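Local coordinates for protein carbohydrate binding family 6 (Clostridium thermocellum, PDB 5A8C) that acts as a family 43 alpha-L-arabinofuranosidase, probably cleaving terminal arabinofuranosyl residues, and is built as a five-bladed beta-propeller that binds calcium, at residues A[275-280]-A[303-308]. Residues are numbered along the deposited sequence; the frame is centred on the assembly and turned at random.
Sequences KGNWYV and IDQMFY
V280 and D304 face each other as an antiparallel hydrogen-bonded pair: V280 N to D304 O spans 2.9 Å, D304 N to V280 O 3.0 Å. One step on, Y279 and Q305 form a non-hydrogen-bonded pair with CA atoms 4.3 Å apart. Beyond it M306 N still reaches W278 O at 2.9 Å, the donor standing 49° above the carbonyl plane. Where the reciprocal backbone bond would lie, one water joins the two strands instead: it accepts from W278 N and donates to M306 O, and Q305 NE2 also donates to it. This is the looser side, where N277 ND2 and Q305 NE2 approach to 3.4 Å as two donors without bonding.

Packing is tighter over the face bearing W278, V280 and M306. M306 CG, anti to the backbone N (chi1 -169°), lies 3.9 Å from V280 CG2. SD meets the same V280 CG2 at 3.7 Å, and CE reaches W278 CB. Two residues beyond M306, Y308 turns its edge to the indole face, the planes 89° apart in a T-shaped stack; CE2 lies 3.6 Å from W278 CE2, while OH sits over the six-membered part of the indole and is hydrogen-bonded to H216. On the other side of the sheet, I303 CG1 packs against Y279 CB.

Strand 277-284 runs between 270-274 and 300-306 in a three-stranded antiparallel sheet of the propeller. I271 touches both W278 and M306, and Y218 of strand 212-218 packs against the rings of W278 and Y308, joining this sheet to its neighbour.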
loop_
_atom_site.group_PDB
_atom_site.type_symbol
_atom_site.label_atom_id
_atom_site.label_comp_id
_atom_site.label_asym_id
_atom_site.label_seq_id
_atom_site.Cartn_x
_atom_site.Cartn_y
_atom_site.Cartn_z
ATOM N N LYS A 275 -9.254 -13.180 10.453
ATOM C CA LYS A 275 -9.688 -14.399 11.139
ATOM C C LYS A 275 -8.575 -14.965 12.014
ATOM O O LYS A 275 -8.356 -16.173 12.052
ATOM C CB LYS A 275 -10.261 -15.404 10.159
ATOM C CG LYS A 275 -11.559 -14.893 9.509
ATOM C CD LYS A 275 -12.125 -15.824 8.469
ATOM C CE LYS A 275 -13.501 -15.365 7.987
ATOM N NZ LYS A 275 -14.055 -16.235 6.873
ATOM N N GLY A 276 -7.924 -14.085 12.750
ATOM C CA GLY A 276 -6.965 -14.480 13.748
ATOM C C GLY A 276 -5.583 -14.844 13.250
ATOM O O GLY A 276 -4.738 -15.209 14.066
ATOM N N ASN A 277 -5.342 -14.768 11.939
ATOM C CA ASN A 277 -4.036 -14.992 11.344
ATOM C C ASN A 277 -3.587 -13.695 10.652
ATOM O O ASN A 277 -4.395 -12.848 10.350
ATOM C CB ASN A 277 -4.111 -16.114 10.327
ATOM C CG ASN A 277 -4.492 -17.425 10.949
ATOM O OD1 ASN A 277 -5.566 -17.999 10.650
ATOM N ND2 ASN A 277 -3.710 -17.871 11.867
ATOM N N TRP A 278 -2.285 -13.597 10.438
ATOM C CA TRP A 278 -1.718 -12.431 9.773
ATOM C C TRP A 278 -1.212 -12.806 8.400
ATOM O O TRP A 278 -0.742 -13.916 8.166
ATOM C CB TRP A 278 -0.580 -11.846 10.611
ATOM C CG TRP A 278 -1.068 -11.241 11.882
ATOM C CD1 TRP A 278 -1.405 -11.867 13.031
ATOM C CD2 TRP A 278 -1.344 -9.856 12.100
ATOM N NE1 TRP A 278 -1.854 -10.972 13.973
ATOM C CE2 TRP A 278 -1.821 -9.724 13.424
ATOM C CE3 TRP A 278 -1.216 -8.693 11.308
ATOM C CZ2 TRP A 278 -2.141 -8.482 13.963
ATOM C CZ3 TRP A 278 -1.532 -7.463 11.856
ATOM C CH2 TRP A 278 -2.021 -7.365 13.173
ATOM N N TYR A 279 -1.314 -11.859 7.479
ATOM C CA TYR A 279 -0.897 -12.030 6.105
ATOM C C TYR A 279 -0.145 -10.811 5.608
ATOM O O TYR A 279 -0.429 -9.676 6.003
ATOM C CB TYR A 279 -2.122 -12.236 5.188
ATOM C CG TYR A 279 -2.921 -13.452 5.584
ATOM C CD1 TYR A 279 -2.600 -14.708 5.104
ATOM C CD2 TYR A 279 -3.935 -13.361 6.516
ATOM C CE1 TYR A 279 -3.261 -15.839 5.569
ATOM C CE2 TYR A 279 -4.597 -14.470 6.969
ATOM C CZ TYR A 279 -4.269 -15.716 6.505
ATOM O OH TYR A 279 -4.906 -16.830 6.957
ATOM N N VAL A 280 0.805 -11.061 4.725
ATOM C CA VAL A 280 1.385 -10.004 3.872
ATOM C C VAL A 280 0.818 -10.185 2.472
ATOM O O VAL A 280 0.899 -11.280 1.885
ATOM C CB VAL A 280 2.912 -10.039 3.868
ATOM C CG1 VAL A 280 3.493 -8.962 3.010
ATOM C CG2 VAL A 280 3.461 -9.845 5.263
ATOM N N ILE A 303 -0.269 -13.262 -1.910
ATOM C CA ILE A 303 -0.562 -13.304 -0.484
ATOM C C ILE A 303 0.186 -14.439 0.160
ATOM O O ILE A 303 0.209 -15.557 -0.388
ATOM C CB ILE A 303 -2.085 -13.336 -0.213
ATOM C CG1 ILE A 303 -2.389 -13.196 1.275
ATOM C CG2 ILE A 303 -2.743 -14.585 -0.818
ATOM C CD1 ILE A 303 -3.872 -12.972 1.566
ATOM N N ASP A 304 0.738 -14.221 1.356
ATOM C CA ASP A 304 1.350 -15.255 2.160
ATOM C C ASP A 304 1.116 -15.003 3.629
ATOM O O ASP A 304 0.903 -13.853 4.030
ATOM C CB ASP A 304 2.840 -15.472 1.828
ATOM C CG ASP A 304 3.021 -16.456 0.633
ATOM O OD1 ASP A 304 2.563 -17.623 0.773
ATOM O OD2 ASP A 304 3.595 -16.059 -0.410
ATOM N N GLN A 305 1.170 -16.035 4.418
ATOM C CA GLN A 305 1.044 -15.888 5.860
ATOM C C GLN A 305 2.272 -15.243 6.508
ATOM O O GLN A 305 3.415 -15.440 6.062
ATOM C CB GLN A 305 0.738 -17.246 6.517
ATOM C CG GLN A 305 0.127 -17.107 7.918
ATOM C CD GLN A 305 -0.563 -18.362 8.465
ATOM O OE1 GLN A 305 -0.653 -19.396 7.828
ATOM N NE2 GLN A 305 -1.076 -18.242 9.671
ATOM N N MET A 306 2.020 -14.504 7.587
ATOM C CA MET A 306 3.057 -13.814 8.355
ATOM C C MET A 306 2.922 -14.291 9.805
ATOM O O MET A 306 1.798 -14.418 10.305
ATOM C CB MET A 306 2.828 -12.308 8.253
ATOM C CG MET A 306 3.978 -11.451 8.786
ATOM S SD MET A 306 3.554 -9.724 8.978
ATOM C CE MET A 306 2.888 -9.731 10.626
ATOM N N PHE A 307 4.053 -14.410 10.489
ATOM C CA PHE A 307 4.090 -14.831 11.865
ATOM C C PHE A 307 4.934 -13.867 12.680
ATOM O O PHE A 307 5.923 -13.319 12.186
ATOM C CB PHE A 307 4.720 -16.247 11.953
ATOM C CG PHE A 307 4.016 -17.265 11.119
ATOM C CD1 PHE A 307 2.838 -17.812 11.552
ATOM C CD2 PHE A 307 4.453 -17.596 9.863
ATOM C CE1 PHE A 307 2.156 -18.753 10.785
ATOM C CE2 PHE A 307 3.784 -18.518 9.079
ATOM C CZ PHE A 307 2.651 -19.069 9.539
ATOM N N TYR A 308 4.561 -13.746 13.948
ATOM C CA TYR A 308 5.355 -12.983 14.937
ATOM C C TYR A 308 6.223 -13.926 15.785
ATOM O O TYR A 308 5.787 -15.020 16.121
ATOM C CB TYR A 308 4.473 -12.181 15.891
ATOM C CG TYR A 308 3.714 -11.093 15.218
ATOM C CD1 TYR A 308 4.279 -9.837 15.035
ATOM C CD2 TYR A 308 2.414 -11.267 14.785
ATOM C CE1 TYR A 308 3.561 -8.806 14.426
ATOM C CE2 TYR A 308 1.682 -10.265 14.197
ATOM C CZ TYR A 308 2.279 -9.030 14.028
ATOM O OH TYR A 308 1.560 -7.984 13.438
HETATM O O HOH W 1 -0.481 -15.736 11.100
#